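Local coordinates for protein beta-galacturonidase (Eisenbergiella tayi, PDB 6NCW) that hydrolyses beta-galacturonides as a family 2 glycoside hydrolase and may also act on beta-glucuronides, at residues F23-T28 and P47-Y52; S51-A56 and N118-D123; K73-T78 and V114-S119. One frame throughout, in Å; residues are numbered along the deposited sequence.

Contact 1 of 3, residues F23-T28 and P47-Y52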
loop_
_atom_site.group_PDB
_atom_site.type_symbol
_atom_site.label_atom_id
_atom_site.label_comp_id
_atom_site.label_asym_id
_atom_site.label_seq_id
_atom_site.Cartn_x
_atom_site.Cartn_y
_atom_site.Cartn_z
ATOM N N PHE A 23 19.467 1.692 -29.968
ATOM C CA PHE A 23 18.076 2.110 -29.963
ATOM C C PHE A 23 17.971 3.626 -29.908
ATOM O O PHE A 23 18.666 4.278 -29.129
ATOM C CB PHE A 23 17.328 1.500 -28.757
ATOM C CG PHE A 23 15.908 2.012 -28.576
ATOM C CD1 PHE A 23 15.624 3.030 -27.669
ATOM C CD2 PHE A 23 14.860 1.448 -29.288
ATOM C CE1 PHE A 23 14.310 3.488 -27.488
ATOM C CE2 PHE A 23 13.550 1.901 -29.118
ATOM C CZ PHE A 23 13.273 2.919 -28.212
ATOM N N HIS A 24 17.075 4.176 -30.725
ATOM C CA HIS A 24 16.685 5.570 -30.599
ATOM C C HIS A 24 15.302 5.745 -31.224
ATOM O O HIS A 24 14.955 5.047 -32.180
ATOM C CB HIS A 24 17.727 6.514 -31.233
ATOM C CG HIS A 24 17.921 6.328 -32.702
ATOM N ND1 HIS A 24 17.136 6.961 -33.642
ATOM C CD2 HIS A 24 18.829 5.601 -33.394
ATOM C CE1 HIS A 24 17.548 6.626 -34.850
ATOM N NE2 HIS A 24 18.570 5.798 -34.727
ATOM N N THR A 25 14.494 6.639 -30.629
ATOM C CA THR A 25 13.224 7.028 -31.228
ATOM C C THR A 25 13.476 7.881 -32.477
ATOM O O THR A 25 14.526 8.511 -32.622
ATOM C CB THR A 25 12.360 7.824 -30.238
ATOM O OG1 THR A 25 13.036 9.035 -29.871
ATOM C CG2 THR A 25 12.052 7.006 -28.985
ATOM N N ILE A 26 12.495 7.914 -33.382
ATOM C CA ILE A 26 12.591 8.758 -34.568
ATOM C C ILE A 26 11.312 9.561 -34.747
ATOM O O ILE A 26 10.257 9.230 -34.207
ATOM C CB ILE A 26 12.898 7.953 -35.846
ATOM C CG1 ILE A 26 11.820 6.916 -36.108
ATOM C CG2 ILE A 26 14.246 7.272 -35.737
ATOM C CD1 ILE A 26 12.174 5.985 -37.273
ATOM N N GLY A 27 11.426 10.644 -35.515
ATOM C CA GLY A 27 10.309 11.523 -35.805
ATOM C C GLY A 27 10.495 12.944 -35.300
ATOM O O GLY A 27 9.523 13.588 -34.882
ATOM N N THR A 28 11.729 13.455 -35.331
ATOM C CA THR A 28 12.039 14.787 -34.812
ATOM C C THR A 28 13.112 15.451 -35.675
ATOM O O THR A 28 13.724 14.825 -36.551
ATOM C CB THR A 28 12.503 14.740 -33.347
ATOM O OG1 THR A 28 13.421 13.651 -33.164
ATOM C CG2 THR A 28 11.313 14.577 -32.400
ATOM N N PRO A 47 13.724 3.529 -19.217
ATOM C CA PRO A 47 13.388 4.774 -18.505
ATOM C C PRO A 47 12.948 5.953 -19.378
ATOM O O PRO A 47 11.978 6.626 -19.018
ATOM C CB PRO A 47 14.689 5.060 -17.748
ATOM C CG PRO A 47 15.150 3.694 -17.369
ATOM C CD PRO A 47 14.871 2.844 -18.595
ATOM N N ASP A 48 13.595 6.217 -20.514
ATOM C CA ASP A 48 13.302 7.429 -21.278
ATOM C C ASP A 48 12.128 7.276 -22.239
ATOM O O ASP A 48 11.722 8.261 -22.864
ATOM C CB ASP A 48 14.552 7.881 -22.047
ATOM C CG ASP A 48 15.734 8.113 -21.123
ATOM O OD1 ASP A 48 15.646 9.024 -20.277
ATOM O OD2 ASP A 48 16.724 7.360 -21.202
ATOM N N THR A 49 11.562 6.078 -22.362
ATOM C CA THR A 49 10.469 5.854 -23.294
ATOM C C THR A 49 9.290 5.135 -22.621
ATOM O O THR A 49 8.454 4.547 -23.303
ATOM C CB THR A 49 10.988 5.093 -24.520
ATOM O OG1 THR A 49 11.860 4.037 -24.110
ATOM C CG2 THR A 49 11.806 6.020 -25.432
ATOM N N VAL A 50 9.175 5.218 -21.293
ATOM C CA VAL A 50 8.029 4.618 -20.594
ATOM C C VAL A 50 6.679 5.042 -21.186
ATOM O O VAL A 50 5.724 4.258 -21.180
ATOM C CB VAL A 50 8.106 4.930 -19.089
ATOM C CG1 VAL A 50 9.350 4.286 -18.489
ATOM C CG2 VAL A 50 8.096 6.462 -18.836
ATOM N N SER A 51 6.582 6.249 -21.752
ATOM C CA SER A 51 5.334 6.732 -22.353
ATOM C C SER A 51 5.407 6.943 -23.871
ATOM O O SER A 51 4.531 7.608 -24.428
ATOM C CB SER A 51 4.898 8.046 -21.708
ATOM O OG SER A 51 4.582 7.873 -20.338
ATOM N N TYR A 52 6.401 6.388 -24.564
ATOM C CA TYR A 52 6.600 6.730 -25.974
ATOM C C TYR A 52 5.702 5.897 -26.897
ATOM O O TYR A 52 5.767 4.658 -26.902
ATOM C CB TYR A 52 8.065 6.547 -26.368
ATOM C CG TYR A 52 8.316 6.903 -27.807
ATOM C CD1 TYR A 52 8.290 8.231 -28.217
ATOM C CD2 TYR A 52 8.556 5.927 -28.758
ATOM C CE1 TYR A 52 8.502 8.584 -29.525
ATOM C CE2 TYR A 52 8.765 6.277 -30.092
ATOM C CZ TYR A 52 8.732 7.611 -30.460
ATOM O OH TYR A 52 8.938 7.991 -31.768
#
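The methyl group of T25 sits squarely over one face of the Y52 ring, with CG2 3.5 Å from the ring centroid and only 11° off the ring normal, a CH-pi contact. T25 presents this methyl because OG1 takes the crowded position between the backbone N and carbonyl carbon (chi1 62°), which leaves CG2 anti to the carbonyl carbon. Y52 reaches across obliquely, CG anti to its own backbone N. At the far edge of its ring, OH lies 3.0 Å from I26 O, but the hydrogen bond of this hydroxyl goes to Q55 O. The contact joins the strand 19-26, part of an antiparallel sheet in the N-terminal jelly-roll beta-sandwich characteristic of family 2 enzymes, to the connection that leads into strand 55-63. That connection is folded by a type I beta turn from T49 to Y52, closed by Y52 N to T49 O at 3.0 Å. At the start of the turn, T49 CG2 meets T25 CG2 at 3.7 Å and touches the edge of the F23 ring, tip to tip, with CE1 4.1 Å away. T49 OG1 bonds instead to W43 O, while Y46 packs against F23 edge-to-face.

Contact 2 of 3, residues S51-A56 and N118-D123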
loop_
_atom_site.group_PDB
_atom_site.type_symbol
_atom_site.label_atom_id
_atom_site.label_comp_id
_atom_site.label_asym_id
_atom_site.label_seq_id
_atom_site.Cartn_x
_atom_site.Cartn_y
_atom_site.Cartn_z
ATOM N N SER A 51 6.582 6.249 -21.752
ATOM C CA SER A 51 5.334 6.732 -22.353
ATOM C C SER A 51 5.407 6.943 -23.871
ATOM O O SER A 51 4.531 7.608 -24.428
ATOM C CB SER A 51 4.898 8.046 -21.708
ATOM O OG SER A 51 4.582 7.873 -20.338
ATOM N N TYR A 52 6.401 6.388 -24.564
ATOM C CA TYR A 52 6.600 6.730 -25.974
ATOM C C TYR A 52 5.702 5.897 -26.897
ATOM O O TYR A 52 5.767 4.658 -26.902
ATOM C CB TYR A 52 8.065 6.547 -26.368
ATOM C CG TYR A 52 8.316 6.903 -27.807
ATOM C CD1 TYR A 52 8.290 8.231 -28.217
ATOM C CD2 TYR A 52 8.556 5.927 -28.758
ATOM C CE1 TYR A 52 8.502 8.584 -29.525
ATOM C CE2 TYR A 52 8.765 6.277 -30.092
ATOM C CZ TYR A 52 8.732 7.611 -30.460
ATOM O OH TYR A 52 8.938 7.991 -31.768
ATOM N N ARG A 53 4.895 6.578 -27.711
ATOM C CA ARG A 53 4.153 5.944 -28.801
ATOM C C ARG A 53 4.571 6.588 -30.116
ATOM O O ARG A 53 4.507 7.815 -30.257
ATOM C CB ARG A 53 2.632 6.055 -28.619
ATOM C CG ARG A 53 1.911 5.296 -29.731
ATOM C CD ARG A 53 0.569 4.725 -29.358
ATOM N NE ARG A 53 0.455 4.287 -27.959
ATOM C CZ ARG A 53 0.504 3.020 -27.543
ATOM N NH1 ARG A 53 0.700 2.025 -28.399
ATOM N NH2 ARG A 53 0.352 2.748 -26.256
ATOM N N GLY A 54 5.008 5.766 -31.061
ATOM C CA GLY A 54 5.608 6.271 -32.287
ATOM C C GLY A 54 6.502 5.213 -32.910
ATOM O O GLY A 54 6.369 4.030 -32.623
ATOM N N GLN A 55 7.412 5.678 -33.764
ATOM C CA GLN A 55 8.450 4.853 -34.371
ATOM C C GLN A 55 9.750 4.936 -33.586
ATOM O O GLN A 55 10.088 5.975 -33.010
ATOM C CB GLN A 55 8.755 5.302 -35.803
ATOM C CG GLN A 55 7.589 5.291 -36.767
ATOM C CD GLN A 55 8.004 5.852 -38.109
ATOM O OE1 GLN A 55 8.626 6.911 -38.173
ATOM N NE2 GLN A 55 7.688 5.137 -39.184
ATOM N N ALA A 56 10.514 3.851 -33.629
ATOM C CA ALA A 56 11.859 3.858 -33.080
ATOM C C ALA A 56 12.720 2.910 -33.905
ATOM O O ALA A 56 12.207 2.040 -34.605
ATOM C CB ALA A 56 11.858 3.465 -31.604
ATOM N N ASN A 118 4.533 1.417 -32.768
ATOM C CA ASN A 118 3.347 1.040 -31.996
ATOM C C ASN A 118 2.226 2.081 -32.094
ATOM O O ASN A 118 1.287 2.064 -31.281
ATOM C CB ASN A 118 3.722 0.751 -30.528
ATOM C CG ASN A 118 4.143 1.989 -29.740
ATOM O OD1 ASN A 118 4.290 3.088 -30.282
ATOM N ND2 ASN A 118 4.363 1.798 -28.439
ATOM N N SER A 119 2.302 2.974 -33.081
ATOM C CA SER A 119 1.271 3.984 -33.296
ATOM C C SER A 119 -0.088 3.345 -33.534
ATOM O O SER A 119 -0.203 2.282 -34.153
ATOM C CB SER A 119 1.606 4.855 -34.512
ATOM O OG SER A 119 2.828 5.552 -34.340
ATOM N N PHE A 120 -1.131 4.022 -33.060
ATOM C CA PHE A 120 -2.498 3.707 -33.449
ATOM C C PHE A 120 -2.908 4.590 -34.622
ATOM O O PHE A 120 -2.403 5.704 -34.788
ATOM C CB PHE A 120 -3.474 3.938 -32.290
ATOM C CG PHE A 120 -3.204 3.101 -31.068
ATOM C CD1 PHE A 120 -2.950 1.749 -31.166
ATOM C CD2 PHE A 120 -3.232 3.679 -29.819
ATOM C CE1 PHE A 120 -2.729 0.994 -30.024
ATOM C CE2 PHE A 120 -3.017 2.938 -28.690
ATOM C CZ PHE A 120 -2.754 1.597 -28.789
ATOM N N GLY A 121 -3.859 4.104 -35.411
ATOM C CA GLY A 121 -4.375 4.860 -36.527
ATOM C C GLY A 121 -4.956 3.974 -37.611
ATOM O O GLY A 121 -5.062 2.754 -37.455
ATOM N N PRO A 122 -5.324 4.579 -38.748
ATOM C CA PRO A 122 -6.077 3.837 -39.778
ATOM C C PRO A 122 -5.353 2.641 -40.360
ATOM O O PRO A 122 -6.016 1.706 -40.842
ATOM C CB PRO A 122 -6.325 4.900 -40.859
ATOM C CG PRO A 122 -6.195 6.205 -40.155
ATOM C CD PRO A 122 -5.177 6.005 -39.081
ATOM N N ASP A 123 -4.018 2.658 -40.393
ATOM C CA ASP A 123 -3.287 1.527 -40.959
ATOM C C ASP A 123 -3.389 0.283 -40.087
ATOM O O ASP A 123 -3.130 -0.822 -40.576
ATOM C CB ASP A 123 -1.801 1.865 -41.143
ATOM C CG ASP A 123 -1.567 3.043 -42.082
ATOM O OD1 ASP A 123 -2.521 3.473 -42.771
ATOM O OD2 ASP A 123 -0.415 3.530 -42.133
#
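The two segments come closest where G54 passes S119, their CA atoms 5.0 Å apart, just where the chain enters strand 55-63 and leaves strand 109-117. G54 is fully extended with a positive phi, and N118 holds its backbone at both ends: N118 N donates to G54 O at 3.2 Å, approaching from above the carbonyl plane, and G54 N donates to N118 OD1 at 2.9 Å, nearly along the amide C=O axis. The carboxamide thus does the work of a backbone carbonyl on a partner strand. S119 lies alongside, its OG 3.5 Å from G54 CA and hydrogen-bonded to D117. R53 supplies the other half of the contact. CG is anti to the backbone N (chi1 -176°), and a bend at chi3 (-33°) brings the guanidinium over to the segment 118-123. There NH1 donates to N118 O at 2.9 Å, with the acceptor in the guanidinium plane. One face of the group lies flat on the F120 ring, centres 4.3 Å apart and planes 13° from parallel, a cation-pi stack; over the opposite face comes the N118 amide, its ND2 3.7 Å from R53 NH1. The guanidinium is therefore sandwiched between ring and amide, and its rotation is further fixed by hydrogen bonds from NH2 to Q133 and from NH1 to S134 O. F120 also packs on P129 and S134, residues of the loop that carries D131. Its side chain is about 11 Å from those of D131 and R337, both seen to bind galacturonate in this enzyme, so the stacked R53-F120 pair lies in the loop region of the beta-sandwich near the substrate pocket and probably forms part of its outer surroundings.

Contact 3 of 3, residues K73-T78 and V114-S119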
loop_
_atom_site.group_PDB
_atom_site.type_symbol
_atom_site.label_atom_id
_atom_site.label_comp_id
_atom_site.label_asym_id
_atom_site.label_seq_id
_atom_site.Cartn_x
_atom_site.Cartn_y
_atom_site.Cartn_z
ATOM N N LYS A 73 10.625 -13.281 -34.391
ATOM C CA LYS A 73 9.544 -13.959 -33.683
ATOM C C LYS A 73 8.450 -13.000 -33.216
ATOM O O LYS A 73 7.314 -13.435 -33.014
ATOM C CB LYS A 73 10.094 -14.733 -32.484
ATOM C CG LYS A 73 10.957 -15.940 -32.857
ATOM C CD LYS A 73 10.149 -17.030 -33.544
ATOM C CE LYS A 73 11.022 -18.280 -33.756
ATOM N NZ LYS A 73 10.297 -19.377 -34.453
ATOM N N GLY A 74 8.765 -11.723 -33.031
ATOM C CA GLY A 74 7.740 -10.728 -32.813
ATOM C C GLY A 74 8.301 -9.325 -32.750
ATOM O O GLY A 74 9.249 -9.067 -32.009
ATOM N N VAL A 75 7.728 -8.405 -33.519
ATOM C CA VAL A 75 8.053 -6.986 -33.439
ATOM C C VAL A 75 6.749 -6.240 -33.172
ATOM O O VAL A 75 5.794 -6.359 -33.956
ATOM C CB VAL A 75 8.728 -6.468 -34.722
ATOM C CG1 VAL A 75 9.052 -4.982 -34.588
ATOM C CG2 VAL A 75 9.999 -7.280 -35.073
ATOM N N SER A 76 6.711 -5.458 -32.081
ATOM C CA SER A 76 5.494 -4.762 -31.661
ATOM C C SER A 76 5.458 -3.338 -32.211
ATOM O O SER A 76 6.360 -2.548 -31.928
ATOM C CB SER A 76 5.401 -4.714 -30.133
ATOM O OG SER A 76 5.247 -6.000 -29.570
ATOM N N HIS A 77 4.419 -2.996 -32.984
ATOM C CA HIS A 77 3.512 -3.952 -33.621
ATOM C C HIS A 77 3.651 -3.901 -35.163
ATOM O O HIS A 77 3.189 -4.788 -35.863
ATOM C CB HIS A 77 2.052 -3.712 -33.203
ATOM C CG HIS A 77 1.521 -2.347 -33.513
ATOM N ND1 HIS A 77 1.490 -1.823 -34.788
ATOM C CD2 HIS A 77 0.946 -1.418 -32.715
ATOM C CE1 HIS A 77 0.942 -0.623 -34.760
ATOM N NE2 HIS A 77 0.594 -0.355 -33.512
ATOM N N THR A 78 4.315 -2.867 -35.679
ATOM C CA THR A 78 4.556 -2.720 -37.109
ATOM C C THR A 78 6.056 -2.597 -37.354
ATOM O O THR A 78 6.719 -1.774 -36.716
ATOM C CB THR A 78 3.785 -1.500 -37.636
ATOM O OG1 THR A 78 2.374 -1.723 -37.435
ATOM C CG2 THR A 78 4.060 -1.256 -39.121
ATOM N N VAL A 114 15.934 -2.385 -37.658
ATOM C CA VAL A 114 14.505 -2.645 -37.586
ATOM C C VAL A 114 13.825 -1.369 -37.113
ATOM O O VAL A 114 14.185 -0.818 -36.065
ATOM C CB VAL A 114 14.188 -3.815 -36.645
ATOM C CG1 VAL A 114 12.695 -4.109 -36.645
ATOM C CG2 VAL A 114 14.980 -5.030 -37.053
ATOM N N ILE A 115 12.870 -0.884 -37.900
ATOM C CA ILE A 115 12.018 0.226 -37.489
ATOM C C ILE A 115 10.766 -0.403 -36.884
ATOM O O ILE A 115 10.013 -1.093 -37.578
ATOM C CB ILE A 115 11.663 1.151 -38.661
ATOM C CG1 ILE A 115 12.900 1.495 -39.507
ATOM C CG2 ILE A 115 10.985 2.419 -38.149
ATOM C CD1 ILE A 115 13.890 2.351 -38.785
ATOM N N ALA A 116 10.565 -0.199 -35.587
ATOM C CA ALA A 116 9.381 -0.679 -34.885
ATOM C C ALA A 116 8.456 0.489 -34.611
ATOM O O ALA A 116 8.912 1.591 -34.290
ATOM C CB ALA A 116 9.745 -1.361 -33.563
ATOM N N ASP A 117 7.156 0.232 -34.701
ATOM C CA ASP A 117 6.142 1.267 -34.605
ATOM C C ASP A 117 4.947 0.717 -33.832
ATOM O O ASP A 117 4.419 -0.334 -34.197
ATOM C CB ASP A 117 5.722 1.705 -36.011
ATOM C CG ASP A 117 4.767 2.866 -36.001
ATOM O OD1 ASP A 117 4.502 3.432 -34.905
ATOM O OD2 ASP A 117 4.285 3.222 -37.095
ATOM N N ASN A 118 4.533 1.417 -32.768
ATOM C CA ASN A 118 3.347 1.040 -31.996
ATOM C C ASN A 118 2.226 2.081 -32.094
ATOM O O ASN A 118 1.287 2.064 -31.281
ATOM C CB ASN A 118 3.722 0.751 -30.528
ATOM C CG ASN A 118 4.143 1.989 -29.740
ATOM O OD1 ASN A 118 4.290 3.088 -30.282
ATOM N ND2 ASN A 118 4.363 1.798 -28.439
ATOM N N SER A 119 2.302 2.974 -33.081
ATOM C CA SER A 119 1.271 3.984 -33.296
ATOM C C SER A 119 -0.088 3.345 -33.534
ATOM O O SER A 119 -0.203 2.282 -34.153
ATOM C CB SER A 119 1.606 4.855 -34.512
ATOM O OG SER A 119 2.828 5.552 -34.340
#
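The imidazole of H77 has D117 O over one face, 3.3 Å above its plane and displaced toward the rim, and N118 CA over the same face in a CH-pi contact 3.8 Å from the ring centroid. The ring of H127 stacks on H77 as well. Both ring nitrogens are engaged at the edge: NE2 donates in plane to S119 O at 2.8 Å, and ND1 is hydrogen-bonded to T78 OG1, also at 2.8 Å. CG of H77 occupies the crowded position between the backbone N and carbonyl carbon (chi1 58°), which turns the ring onto the end of strand 109-117. The peptide before H77 is cis, and beyond it H77 N and T78 N converge on one acceptor, D117 O; T78 N lies in the carbonyl plane and H77 N well above it. T78 and D117 form an antiparallel hydrogen-bonded pair, though the return bond from D117 N to T78 O is weak. D117 then turns the chain: OD1 accepts from S119 N, an Asx turn, and from S119 OG through its syn lone pair. Farther back, V75 CG1 packs on A116 CB at 3.8 Å. Residues 73-78 carry the chain from strand 68-72 of one sheet into strand 78-83 of the other, where strand 109-117 lies between 78-83 and 55-63; K73 reaches helix 317-326 by a salt bridge to E317.

All three contacts belong to the N-terminal beta-sandwich and follow one another across its six-strand antiparallel sheet, in which strands 19-26, 55-63, 109-117 and 78-83 are successive neighbours. Contact 1 lies about 11 Å from contact 2, centre to centre, and contact 2 about 9 Å from contact 3. Y52 takes part in both of the first two, N118 and S119 in both of the last two. Along the chain, contact 1 closes before contact 3 opens, whereas contacts 2 and 3 end on the same stretch. Backbone bonding continues between them, with probable hydrogen bonds from I26 N to Q55 O and from A56 N to A116 O. Only contact 2 comes near the galacturonate site, through F120.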